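Local atomic coordinates of glycinin A3B4 subunit (Glycine max, PDB entry 2D5F), a protein that serves as an 11S seed storage globulin of soybean, built of two cupin domains and assembling into multi-subunit complexes, probably as a nitrogen reserve for the seedling. Residues B[42-50]-B[142-150]; B[59-67]-B[124-132]. All blocks are in the same frame, centred on the assembly; numbering follows the deposited sequence.

Contact 1 (B[42-50]-B[142-150]); sequences CAGVTVSKR and VAISLLDTS. With CO3 (carbonate ion), chain E.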
ATOM      1  N   CYS B  42       0.633  11.962 -29.300  1.00 22.04           N
ATOM      2  CA  CYS B  42       1.515  10.887 -28.873  1.00 23.29           C
ATOM      3  C   CYS B  42       1.732  10.987 -27.357  1.00 23.40           C
ATOM      4  O   CYS B  42       1.726   9.981 -26.646  1.00 18.72           O
ATOM      5  CB  CYS B  42       2.855  10.966 -29.628  1.00 21.99           C
ATOM      6  SG  CYS B  42       4.235  10.136 -28.778  1.00 22.35           S
ATOM      7  N   ALA B  43       1.888  12.212 -26.867  1.00 23.71           N
ATOM      8  CA  ALA B  43       2.119  12.458 -25.445  1.00 24.50           C
ATOM      9  C   ALA B  43       0.855  12.325 -24.599  1.00 18.96           C
ATOM     10  O   ALA B  43       0.933  12.118 -23.389  1.00 22.37           O
ATOM     11  CB  ALA B  43       2.729  13.837 -25.256  1.00 20.91           C
ATOM     12  N   GLY B  44      -0.304  12.442 -25.238  1.00 21.73           N
ATOM     13  CA  GLY B  44      -1.561  12.320 -24.519  1.00 17.62           C
ATOM     14  C   GLY B  44      -1.820  13.495 -23.594  1.00 22.48           C
ATOM     15  O   GLY B  44      -2.313  13.324 -22.474  1.00 18.33           O
ATOM     16  N   VAL B  45      -1.491  14.695 -24.067  1.00 15.91           N
ATOM     17  CA  VAL B  45      -1.674  15.911 -23.280  1.00 17.67           C
ATOM     18  C   VAL B  45      -1.810  17.105 -24.219  1.00 20.69           C
ATOM     19  O   VAL B  45      -1.689  16.977 -25.438  1.00 23.55           O
ATOM     20  CB  VAL B  45      -0.432  16.222 -22.401  1.00 25.49           C
ATOM     21  CG1 VAL B  45      -0.061  15.030 -21.524  1.00 17.29           C
ATOM     22  CG2 VAL B  45       0.751  16.606 -23.309  1.00 19.26           C
ATOM     23  N   THR B  46      -2.081  18.263 -23.634  1.00 23.11           N
ATOM     24  CA  THR B  46      -2.121  19.506 -24.387  1.00 23.46           C
ATOM     25  C   THR B  46      -1.668  20.570 -23.401  1.00 24.43           C
ATOM     26  O   THR B  46      -1.532  20.292 -22.207  1.00 23.05           O
ATOM     27  CB  THR B  46      -3.509  19.842 -24.986  1.00 24.84           C
ATOM     28  OG1 THR B  46      -3.335  20.868 -25.972  1.00 26.66           O
ATOM     29  CG2 THR B  46      -4.473  20.344 -23.939  1.00 26.45           C
ATOM     30  N   VAL B  47      -1.408  21.776 -23.890  1.00 23.02           N
ATOM     31  CA  VAL B  47      -0.922  22.838 -23.027  1.00 21.35           C
ATOM     32  C   VAL B  47      -1.705  24.130 -23.199  1.00 20.10           C
ATOM     33  O   VAL B  47      -2.194  24.438 -24.285  1.00 22.17           O
ATOM     34  CB  VAL B  47       0.581  23.113 -23.301  1.00 26.82           C
ATOM     35  CG1 VAL B  47       1.104  24.190 -22.361  1.00 24.71           C
ATOM     36  CG2 VAL B  47       1.384  21.820 -23.142  1.00 26.36           C
ATOM     37  N   SER B  48      -1.804  24.885 -22.113  1.00 22.59           N
ATOM     38  CA  SER B  48      -2.521  26.150 -22.106  1.00 26.48           C
ATOM     39  C   SER B  48      -1.711  27.210 -21.360  1.00 27.37           C
ATOM     40  O   SER B  48      -1.268  26.983 -20.237  1.00 33.67           O
ATOM     41  CB  SER B  48      -3.875  25.952 -21.430  1.00 24.73           C
ATOM     42  OG  SER B  48      -4.522  27.185 -21.195  1.00 46.94           O
ATOM     43  N   LYS B  49      -1.510  28.361 -21.995  1.00 28.27           N
ATOM     44  CA  LYS B  49      -0.768  29.464 -21.388  1.00 28.38           C
ATOM     45  C   LYS B  49      -1.779  30.513 -20.937  1.00 22.93           C
ATOM     46  O   LYS B  49      -2.551  31.019 -21.742  1.00 24.90           O
ATOM     47  CB  LYS B  49       0.191  30.072 -22.404  1.00 25.83           C
ATOM     48  CG  LYS B  49       1.035  31.208 -21.865  1.00 28.94           C
ATOM     49  CD  LYS B  49       1.993  31.701 -22.940  1.00 40.24           C
ATOM     50  CE  LYS B  49       2.814  32.882 -22.456  1.00 45.97           C
ATOM     51  NZ  LYS B  49       3.664  33.440 -23.551  1.00 57.03           N
ATOM     52  N   ARG B  50      -1.777  30.833 -19.648  1.00 23.03           N
ATOM     53  CA  ARG B  50      -2.730  31.802 -19.122  1.00 24.23           C
ATOM     54  C   ARG B  50      -2.071  33.062 -18.601  1.00 28.89           C
ATOM     55  O   ARG B  50      -1.030  33.012 -17.942  1.00 31.58           O
ATOM     56  CB  ARG B  50      -3.569  31.166 -18.012  1.00 20.37           C
ATOM     57  CG  ARG B  50      -4.559  30.133 -18.525  1.00 32.61           C
ATOM     58  CD  ARG B  50      -4.982  29.151 -17.439  1.00 39.03           C
ATOM     59  NE  ARG B  50      -5.346  27.867 -18.028  1.00 44.71           N
ATOM     60  CZ  ARG B  50      -5.351  26.710 -17.377  1.00 33.53           C
ATOM     61  NH1 ARG B  50      -5.698  25.600 -18.010  1.00 39.81           N
ATOM     62  NH2 ARG B  50      -5.010  26.662 -16.098  1.00 36.23           N
ATOM     63  N   VAL B 142       1.814  35.132 -15.582  1.00 19.71           N
ATOM     64  CA  VAL B 142       1.875  34.264 -16.747  1.00 21.93           C
ATOM     65  C   VAL B 142       2.142  32.838 -16.260  1.00 25.67           C
ATOM     66  O   VAL B 142       3.125  32.581 -15.562  1.00 24.55           O
ATOM     67  CB  VAL B 142       2.990  34.700 -17.719  1.00 27.74           C
ATOM     68  CG1 VAL B 142       3.040  33.753 -18.902  1.00 22.91           C
ATOM     69  CG2 VAL B 142       2.735  36.138 -18.195  1.00 20.85           C
ATOM     70  N   ALA B 143       1.251  31.917 -16.617  1.00 23.93           N
ATOM     71  CA  ALA B 143       1.396  30.529 -16.201  1.00 26.13           C
ATOM     72  C   ALA B 143       1.208  29.572 -17.372  1.00 26.34           C
ATOM     73  O   ALA B 143       0.415  29.831 -18.282  1.00 25.53           O
ATOM     74  CB  ALA B 143       0.392  30.214 -15.100  1.00 24.92           C
ATOM     75  N   ILE B 144       1.952  28.470 -17.350  1.00 22.29           N
ATOM     76  CA  ILE B 144       1.855  27.462 -18.402  1.00 22.94           C
ATOM     77  C   ILE B 144       1.319  26.176 -17.790  1.00 20.50           C
ATOM     78  O   ILE B 144       1.943  25.584 -16.908  1.00 20.89           O
ATOM     79  CB  ILE B 144       3.230  27.186 -19.070  1.00 24.22           C
ATOM     80  CG1 ILE B 144       3.575  28.308 -20.062  1.00 37.86           C
ATOM     81  CG2 ILE B 144       3.186  25.868 -19.830  1.00 29.16           C
ATOM     82  CD1 ILE B 144       3.814  29.652 -19.426  1.00 34.58           C
ATOM     83  N   SER B 145       0.164  25.743 -18.276  1.00 20.02           N
ATOM     84  CA  SER B 145      -0.471  24.554 -17.748  1.00 23.29           C
ATOM     85  C   SER B 145      -0.404  23.315 -18.626  1.00 20.90           C
ATOM     86  O   SER B 145      -0.738  23.351 -19.806  1.00 21.65           O
ATOM     87  CB  SER B 145      -1.939  24.852 -17.430  1.00 22.28           C
ATOM     88  OG  SER B 145      -2.592  23.680 -16.981  1.00 25.17           O
ATOM     89  N   LEU B 146       0.043  22.214 -18.031  1.00 19.66           N
ATOM     90  CA  LEU B 146       0.096  20.941 -18.725  1.00 17.59           C
ATOM     91  C   LEU B 146      -1.248  20.285 -18.407  1.00 19.49           C
ATOM     92  O   LEU B 146      -1.534  19.982 -17.242  1.00 17.53           O
ATOM     93  CB  LEU B 146       1.247  20.078 -18.184  1.00 19.49           C
ATOM     94  CG  LEU B 146       1.578  18.756 -18.902  1.00 23.91           C
ATOM     95  CD1 LEU B 146       0.451  17.724 -18.721  1.00 19.08           C
ATOM     96  CD2 LEU B 146       1.819  19.034 -20.380  1.00 19.89           C
ATOM     97  N   LEU B 147      -2.083  20.116 -19.430  1.00 16.40           N
ATOM     98  CA  LEU B 147      -3.394  19.489 -19.273  1.00 21.99           C
ATOM     99  C   LEU B 147      -3.231  17.994 -19.566  1.00 19.42           C
ATOM    100  O   LEU B 147      -3.173  17.579 -20.721  1.00 19.99           O
ATOM    101  CB  LEU B 147      -4.417  20.108 -20.240  1.00 17.90           C
ATOM    102  CG  LEU B 147      -5.038  21.486 -19.931  1.00 21.83           C
ATOM    103  CD1 LEU B 147      -3.969  22.534 -19.766  1.00 25.27           C
ATOM    104  CD2 LEU B 147      -5.977  21.885 -21.065  1.00 20.77           C
ATOM    105  N   ASP B 148      -3.145  17.194 -18.511  1.00 18.30           N
ATOM    106  CA  ASP B 148      -2.959  15.755 -18.649  1.00 13.83           C
ATOM    107  C   ASP B 148      -4.253  15.037 -19.052  1.00 19.98           C
ATOM    108  O   ASP B 148      -4.802  14.252 -18.282  1.00 18.70           O
ATOM    109  CB  ASP B 148      -2.408  15.202 -17.328  1.00 13.53           C
ATOM    110  CG  ASP B 148      -1.967  13.750 -17.428  1.00 24.65           C
ATOM    111  OD1 ASP B 148      -1.626  13.291 -18.541  1.00 21.14           O
ATOM    112  OD2 ASP B 148      -1.950  13.070 -16.382  1.00 24.98           O
ATOM    113  N   THR B 149      -4.717  15.307 -20.271  1.00 21.53           N
ATOM    114  CA  THR B 149      -5.948  14.719 -20.802  1.00 20.48           C
ATOM    115  C   THR B 149      -5.971  13.190 -20.859  1.00 23.82           C
ATOM    116  O   THR B 149      -7.026  12.583 -20.709  1.00 25.55           O
ATOM    117  CB  THR B 149      -6.246  15.230 -22.232  1.00 22.50           C
ATOM    118  OG1 THR B 149      -5.071  15.092 -23.040  1.00 20.22           O
ATOM    119  CG2 THR B 149      -6.679  16.691 -22.213  1.00 19.95           C
ATOM    120  N   SER B 150      -4.818  12.567 -21.084  1.00 18.88           N
ATOM    121  CA  SER B 150      -4.762  11.114 -21.174  1.00 21.90           C
ATOM    122  C   SER B 150      -4.686  10.426 -19.813  1.00 21.15           C
ATOM    123  O   SER B 150      -4.654   9.202 -19.741  1.00 19.87           O
ATOM    124  CB  SER B 150      -3.567  10.675 -22.030  1.00 21.62           C
ATOM    125  OG  SER B 150      -2.331  10.964 -21.389  1.00 21.84           O
TER
HETATM  126  C   CO3 E 502      -4.683  29.829 -14.032  1.00 28.82           C
HETATM  127  O1  CO3 E 502      -5.552  30.650 -13.599  1.00 27.71           O
HETATM  128  O2  CO3 E 502      -5.065  28.691 -14.476  1.00 45.26           O
HETATM  129  O3  CO3 E 502      -3.434  30.152 -14.016  1.00 50.58           O

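Contact 2 (B[59-67]-B[124-132]); sequences LPSYSPYPQ and VIPPGVPYW. With CO3 (carbonate ion), chain E.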
ATOM      1  N   LEU B  59     -12.059  33.155 -13.362  1.00 20.22           N
ATOM      2  CA  LEU B  59     -13.282  32.603 -12.787  1.00 20.98           C
ATOM      3  C   LEU B  59     -13.196  31.105 -12.496  1.00 23.43           C
ATOM      4  O   LEU B  59     -12.593  30.338 -13.251  1.00 20.01           O
ATOM      5  CB  LEU B  59     -14.472  32.899 -13.701  1.00 23.37           C
ATOM      6  CG  LEU B  59     -14.677  34.391 -14.017  1.00 28.70           C
ATOM      7  CD1 LEU B  59     -15.950  34.575 -14.834  1.00 28.99           C
ATOM      8  CD2 LEU B  59     -14.758  35.190 -12.723  1.00 19.12           C
ATOM      9  N   PRO B  60     -13.815  30.670 -11.392  1.00 23.03           N
ATOM     10  CA  PRO B  60     -13.804  29.256 -10.987  1.00 21.21           C
ATOM     11  C   PRO B  60     -14.221  28.246 -12.053  1.00 21.46           C
ATOM     12  O   PRO B  60     -15.236  28.414 -12.731  1.00 19.43           O
ATOM     13  CB  PRO B  60     -14.721  29.236  -9.759  1.00 17.60           C
ATOM     14  CG  PRO B  60     -15.648  30.395  -9.998  1.00 32.20           C
ATOM     15  CD  PRO B  60     -14.719  31.459 -10.535  1.00 18.19           C
ATOM     16  N   SER B  61     -13.414  27.197 -12.192  1.00 22.35           N
ATOM     17  CA  SER B  61     -13.679  26.139 -13.158  1.00 23.55           C
ATOM     18  C   SER B  61     -13.003  24.842 -12.725  1.00 24.53           C
ATOM     19  O   SER B  61     -12.183  24.837 -11.806  1.00 21.87           O
ATOM     20  CB  SER B  61     -13.150  26.530 -14.532  1.00 19.49           C
ATOM     21  OG  SER B  61     -11.732  26.507 -14.553  1.00 20.52           O
ATOM     22  N   TYR B  62     -13.364  23.746 -13.386  1.00 19.78           N
ATOM     23  CA  TYR B  62     -12.765  22.443 -13.115  1.00 18.75           C
ATOM     24  C   TYR B  62     -12.716  21.622 -14.406  1.00 22.87           C
ATOM     25  O   TYR B  62     -13.485  21.867 -15.340  1.00 17.99           O
ATOM     26  CB  TYR B  62     -13.544  21.682 -12.036  1.00 16.01           C
ATOM     27  CG  TYR B  62     -14.982  21.370 -12.388  1.00 24.56           C
ATOM     28  CD1 TYR B  62     -15.995  22.299 -12.155  1.00 23.73           C
ATOM     29  CD2 TYR B  62     -15.333  20.138 -12.949  1.00 21.38           C
ATOM     30  CE1 TYR B  62     -17.329  22.009 -12.466  1.00 20.02           C
ATOM     31  CE2 TYR B  62     -16.658  19.841 -13.269  1.00 19.79           C
ATOM     32  CZ  TYR B  62     -17.651  20.782 -13.022  1.00 17.70           C
ATOM     33  OH  TYR B  62     -18.960  20.499 -13.336  1.00 15.87           O
ATOM     34  N   SER B  63     -11.788  20.670 -14.458  1.00 16.72           N
ATOM     35  CA  SER B  63     -11.620  19.794 -15.615  1.00 18.12           C
ATOM     36  C   SER B  63     -11.481  18.355 -15.109  1.00 18.96           C
ATOM     37  O   SER B  63     -11.021  18.125 -13.987  1.00 18.48           O
ATOM     38  CB  SER B  63     -10.381  20.196 -16.419  1.00 16.33           C
ATOM     39  OG  SER B  63     -10.543  21.485 -16.989  1.00 23.22           O
ATOM     40  N   PRO B  64     -11.870  17.371 -15.933  1.00 18.72           N
ATOM     41  CA  PRO B  64     -11.808  15.946 -15.580  1.00 15.51           C
ATOM     42  C   PRO B  64     -10.447  15.255 -15.667  1.00 20.02           C
ATOM     43  O   PRO B  64     -10.375  14.057 -15.933  1.00 22.86           O
ATOM     44  CB  PRO B  64     -12.832  15.324 -16.522  1.00 16.20           C
ATOM     45  CG  PRO B  64     -12.628  16.122 -17.770  1.00 21.28           C
ATOM     46  CD  PRO B  64     -12.506  17.556 -17.249  1.00 17.65           C
ATOM     47  N   TYR B  65      -9.374  16.004 -15.444  1.00 16.39           N
ATOM     48  CA  TYR B  65      -8.025  15.441 -15.469  1.00 17.96           C
ATOM     49  C   TYR B  65      -7.142  16.390 -14.682  1.00 13.11           C
ATOM     50  O   TYR B  65      -7.512  17.532 -14.447  1.00 17.17           O
ATOM     51  CB  TYR B  65      -7.499  15.299 -16.908  1.00 15.88           C
ATOM     52  CG  TYR B  65      -7.850  16.468 -17.807  1.00 21.00           C
ATOM     53  CD1 TYR B  65      -8.960  16.412 -18.656  1.00 17.15           C
ATOM     54  CD2 TYR B  65      -7.101  17.645 -17.776  1.00 16.97           C
ATOM     55  CE1 TYR B  65      -9.319  17.501 -19.451  1.00 16.40           C
ATOM     56  CE2 TYR B  65      -7.451  18.740 -18.563  1.00 17.48           C
ATOM     57  CZ  TYR B  65      -8.564  18.662 -19.398  1.00 15.63           C
ATOM     58  OH  TYR B  65      -8.925  19.753 -20.161  1.00 22.97           O
ATOM     59  N   PRO B  66      -5.977  15.923 -14.229  1.00 17.10           N
ATOM     60  CA  PRO B  66      -5.169  16.882 -13.480  1.00 20.31           C
ATOM     61  C   PRO B  66      -4.419  17.850 -14.384  1.00 20.46           C
ATOM     62  O   PRO B  66      -4.249  17.601 -15.578  1.00 12.95           O
ATOM     63  CB  PRO B  66      -4.242  15.992 -12.654  1.00 21.82           C
ATOM     64  CG  PRO B  66      -4.109  14.766 -13.461  1.00 22.83           C
ATOM     65  CD  PRO B  66      -5.479  14.546 -14.058  1.00 23.25           C
ATOM     66  N   GLN B  67      -4.023  18.980 -13.808  1.00 22.69           N
ATOM     67  CA  GLN B  67      -3.252  19.986 -14.526  1.00 21.62           C
ATOM     68  C   GLN B  67      -2.037  20.275 -13.662  1.00 16.57           C
ATOM     69  O   GLN B  67      -2.135  20.307 -12.432  1.00 18.82           O
ATOM     70  CB  GLN B  67      -4.027  21.299 -14.687  1.00 18.72           C
ATOM     71  CG  GLN B  67      -5.262  21.251 -15.563  1.00 26.82           C
ATOM     72  CD  GLN B  67      -5.957  22.604 -15.638  1.00 23.76           C
ATOM     73  OE1 GLN B  67      -5.365  23.595 -16.067  1.00 25.27           O
ATOM     74  NE2 GLN B  67      -7.216  22.648 -15.215  1.00 24.61           N
ATOM     75  N   VAL B 124      -0.754  22.371  -8.779  1.00 20.64           N
ATOM     76  CA  VAL B 124      -1.394  21.156  -9.269  1.00 15.49           C
ATOM     77  C   VAL B 124      -2.894  21.253  -9.051  1.00 14.04           C
ATOM     78  O   VAL B 124      -3.339  21.530  -7.938  1.00 18.28           O
ATOM     79  CB  VAL B 124      -0.863  19.908  -8.517  1.00 25.40           C
ATOM     80  CG1 VAL B 124      -1.529  18.655  -9.048  1.00 22.46           C
ATOM     81  CG2 VAL B 124       0.651  19.818  -8.661  1.00 25.09           C
ATOM     82  N   ILE B 125      -3.675  21.040 -10.108  1.00 14.31           N
ATOM     83  CA  ILE B 125      -5.134  21.086  -9.997  1.00 15.11           C
ATOM     84  C   ILE B 125      -5.686  19.659 -10.046  1.00 16.50           C
ATOM     85  O   ILE B 125      -5.499  18.958 -11.038  1.00 18.90           O
ATOM     86  CB  ILE B 125      -5.791  21.851 -11.162  1.00 14.28           C
ATOM     87  CG1 ILE B 125      -5.088  23.195 -11.406  1.00 22.54           C
ATOM     88  CG2 ILE B 125      -7.273  22.054 -10.859  1.00 15.72           C
ATOM     89  CD1 ILE B 125      -5.080  24.123 -10.212  1.00 17.56           C
ATOM     90  N   PRO B 126      -6.366  19.207  -8.978  1.00 20.01           N
ATOM     91  CA  PRO B 126      -6.923  17.848  -8.969  1.00 15.76           C
ATOM     92  C   PRO B 126      -8.108  17.722  -9.929  1.00 22.39           C
ATOM     93  O   PRO B 126      -8.818  18.697 -10.187  1.00 19.66           O
ATOM     94  CB  PRO B 126      -7.371  17.656  -7.521  1.00 14.42           C
ATOM     95  CG  PRO B 126      -6.498  18.598  -6.743  1.00 18.98           C
ATOM     96  CD  PRO B 126      -6.460  19.818  -7.640  1.00 18.73           C
ATOM     97  N   PRO B 127      -8.338  16.516 -10.469  1.00 19.43           N
ATOM     98  CA  PRO B 127      -9.459  16.321 -11.392  1.00 19.96           C
ATOM     99  C   PRO B 127     -10.783  16.619 -10.687  1.00 16.80           C
ATOM    100  O   PRO B 127     -10.985  16.231  -9.532  1.00 14.88           O
ATOM    101  CB  PRO B 127      -9.346  14.845 -11.778  1.00 15.08           C
ATOM    102  CG  PRO B 127      -7.883  14.539 -11.586  1.00 21.26           C
ATOM    103  CD  PRO B 127      -7.552  15.275 -10.321  1.00 19.13           C
ATOM    104  N   GLY B 128     -11.664  17.332 -11.385  1.00 19.99           N
ATOM    105  CA  GLY B 128     -12.977  17.647 -10.853  1.00 17.95           C
ATOM    106  C   GLY B 128     -13.053  18.675  -9.746  1.00 15.70           C
ATOM    107  O   GLY B 128     -14.145  19.063  -9.351  1.00 16.75           O
ATOM    108  N   VAL B 129     -11.906  19.117  -9.241  1.00 15.40           N
ATOM    109  CA  VAL B 129     -11.889  20.102  -8.165  1.00 20.78           C
ATOM    110  C   VAL B 129     -11.888  21.530  -8.721  1.00 21.77           C
ATOM    111  O   VAL B 129     -11.007  21.903  -9.507  1.00 19.25           O
ATOM    112  CB  VAL B 129     -10.648  19.925  -7.260  1.00 20.37           C
ATOM    113  CG1 VAL B 129     -10.600  21.035  -6.222  1.00 20.04           C
ATOM    114  CG2 VAL B 129     -10.689  18.554  -6.576  1.00 20.77           C
ATOM    115  N   PRO B 130     -12.879  22.345  -8.317  1.00 18.00           N
ATOM    116  CA  PRO B 130     -12.974  23.736  -8.783  1.00 19.81           C
ATOM    117  C   PRO B 130     -11.807  24.572  -8.260  1.00 20.24           C
ATOM    118  O   PRO B 130     -11.351  24.375  -7.134  1.00 19.67           O
ATOM    119  CB  PRO B 130     -14.293  24.224  -8.184  1.00 17.71           C
ATOM    120  CG  PRO B 130     -15.061  22.955  -7.892  1.00 21.69           C
ATOM    121  CD  PRO B 130     -13.990  22.024  -7.406  1.00 17.16           C
ATOM    122  N   TYR B 131     -11.327  25.504  -9.075  1.00 14.87           N
ATOM    123  CA  TYR B 131     -10.250  26.382  -8.641  1.00 21.38           C
ATOM    124  C   TYR B 131     -10.377  27.730  -9.338  1.00 21.55           C
ATOM    125  O   TYR B 131     -10.936  27.820 -10.436  1.00 21.37           O
ATOM    126  CB  TYR B 131      -8.872  25.791  -8.961  1.00 21.72           C
ATOM    127  CG  TYR B 131      -8.423  26.024 -10.386  1.00 27.46           C
ATOM    128  CD1 TYR B 131      -8.950  25.271 -11.435  1.00 18.61           C
ATOM    129  CD2 TYR B 131      -7.491  27.021 -10.691  1.00 25.33           C
ATOM    130  CE1 TYR B 131      -8.560  25.503 -12.753  1.00 26.36           C
ATOM    131  CE2 TYR B 131      -7.097  27.263 -12.014  1.00 24.51           C
ATOM    132  CZ  TYR B 131      -7.635  26.500 -13.032  1.00 22.48           C
ATOM    133  OH  TYR B 131      -7.242  26.713 -14.329  1.00 26.51           O
ATOM    134  N   TRP B 132      -9.860  28.766  -8.677  1.00 22.30           N
ATOM    135  CA  TRP B 132      -9.853  30.128  -9.205  1.00 23.11           C
ATOM    136  C   TRP B 132      -8.510  30.744  -8.827  1.00 22.34           C
ATOM    137  O   TRP B 132      -7.892  30.342  -7.840  1.00 22.14           O
ATOM    138  CB  TRP B 132     -10.989  30.968  -8.607  1.00 21.16           C
ATOM    139  CG  TRP B 132     -10.981  31.048  -7.108  1.00 22.65           C
ATOM    140  CD1 TRP B 132     -11.646  30.227  -6.240  1.00 19.06           C
ATOM    141  CD2 TRP B 132     -10.229  31.959  -6.300  1.00 26.36           C
ATOM    142  NE1 TRP B 132     -11.349  30.567  -4.941  1.00 21.70           N
ATOM    143  CE2 TRP B 132     -10.479  31.624  -4.947  1.00 24.46           C
ATOM    144  CE3 TRP B 132      -9.362  33.024  -6.584  1.00 25.96           C
ATOM    145  CZ2 TRP B 132      -9.895  32.319  -3.877  1.00 26.26           C
ATOM    146  CZ3 TRP B 132      -8.779  33.719  -5.515  1.00 26.99           C
ATOM    147  CH2 TRP B 132      -9.048  33.357  -4.181  1.00 19.51           C
TER
HETATM  148  C   CO3 E 502      -4.683  29.829 -14.032  1.00 28.82           C
HETATM  149  O1  CO3 E 502      -5.552  30.650 -13.599  1.00 27.71           O
HETATM  150  O2  CO3 E 502      -5.065  28.691 -14.476  1.00 45.26           O
HETATM  151  O3  CO3 E 502      -3.434  30.152 -14.016  1.00 50.58           O
HETATM  152  O   HOH W   1     -10.482  28.430 -13.351  1.00 19.24           O
HETATM  153  O   HOH W   2     -10.224  20.581 -11.847  1.00 15.74           O

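Contact 1 (B[42-50]-B[142-150])
Val47 and Leu146 form a non-hydrogen-bonded pair between strand segments 46-50 and 142-147, which run at 162° to each other and show how an antiparallel cupin sheet sorts side chains onto two faces. The face carrying Val47, Ile144 and Leu146 is tightly packed. Val47 places CG1 3.7 Å from Ile144 CG2, while its CG2 meets Leu146 CD2 where the two side chains cross at about a right angle. On the other face Thr46 and Leu147 lie side by side, Thr46 CG2 3.6 Å from Leu147 CD2, and the row continues to Arg50. With CG anti to the carbonyl carbon (chi1 -71°) and the chain extended to NE, the arginine runs back along its strand. Ser145 CB lies over one face of the guanidinium, and NE makes a weak bond to Ser48 OG. At the guanidinium edge, NH2 donates to carbonate O2 over 2.6 Å, and Gln67 OE1 binds both Arg50 NH1 and Ser145 OG.

The sides nearer solvent are the two ends. The looser is that of Lys49, which stretches out fully extended, its CE touching Val142 CG1 at 3.7 Å; both residues are partly exposed. At the other end, solvent-exposed Ser150 grips Gly44 O twice: OG lies on a lone pair in the carbonyl plane, 2.6 Å from that oxygen, whereas Ser150 N, 3.0 Å from it, is tilted by 34°. Gly44, whose positive phi by itself favours glycine, leads out of helix 38-43.

Strand 28-32 flanks 46-52, strand 67-73 flanks 141-147, and strand 390-395 of the second cupin domain packs on the face of Val45, Lys49 and Ile144.

Contact 2 (B[59-67]-B[124-132])
Tyr131 holds CG between its backbone N and carbonyl carbon (chi1 82°), while Gln67 turns CG beside its own N (chi1 -66°) and extends beyond it; together these torsions bring amide and phenol to the inside of the cupin barrel, their planes 79° apart. Gln67 NE2 comes within 4.0 Å of Tyr131 CE1, and OE1 of the same amide bonds to Arg50. Water 1 lies over one face of the ring and Ile125 CD1 over the opposite face, each toward the rim, with carbonate O2 in plane at the edge, 2.9 Å from the Tyr131 OH that donates to it. A phenylalanine here would probably leave carbonate O2 without its hydroxyl donor.

Two antiparallel hydrogen-bonded pairs, Ser61 with Tyr131 and Gln67 with Ile125, bracket a type II turn from Pro126 to Val129. Between them Gly128 N donates almost straight to Ser63 O, at 2.8 Å. Water 1 accepts from Ser61 OG at 2.6 Å and donates to Leu59 O and Tyr131 O; water 2 accepts from Ser63 N beside the turn.

On the outer side, Tyr62 stacks on Trp384 of a second subunit, whose NE1 donates to Gly128 O, so the turn lies at a subunit interface; Tyr62 OH bonds to Asn427 O of that subunit. Two proline rings meet obliquely near the turn, Pro66 CD against Pro127 CG at 3.4 Å, closer than usual carbon contact.

From the N terminus, the chain passes through 42-50, from the end of helix 38-43 into strand 46-52, and enters 59-67 by strand 56-62. It returns through 124-132 and then 142-150, so contact 2 closes the inner loop and contact 1 the outer one: the two nest, jelly-roll fashion, without crossing. Contact 1 pairs strands 46-52 and 141-147 of one sheet and ties the end of helix 38-43 to the turn beyond. Contact 2 spans two sheets, pairing Gln67 with Ile125 in that same sheet and strand 56-62 with 131-135 in the curled one. The contacts meet over the carbonate, and where Asp148 O approaches Tyr65 CB at 3.2 Å.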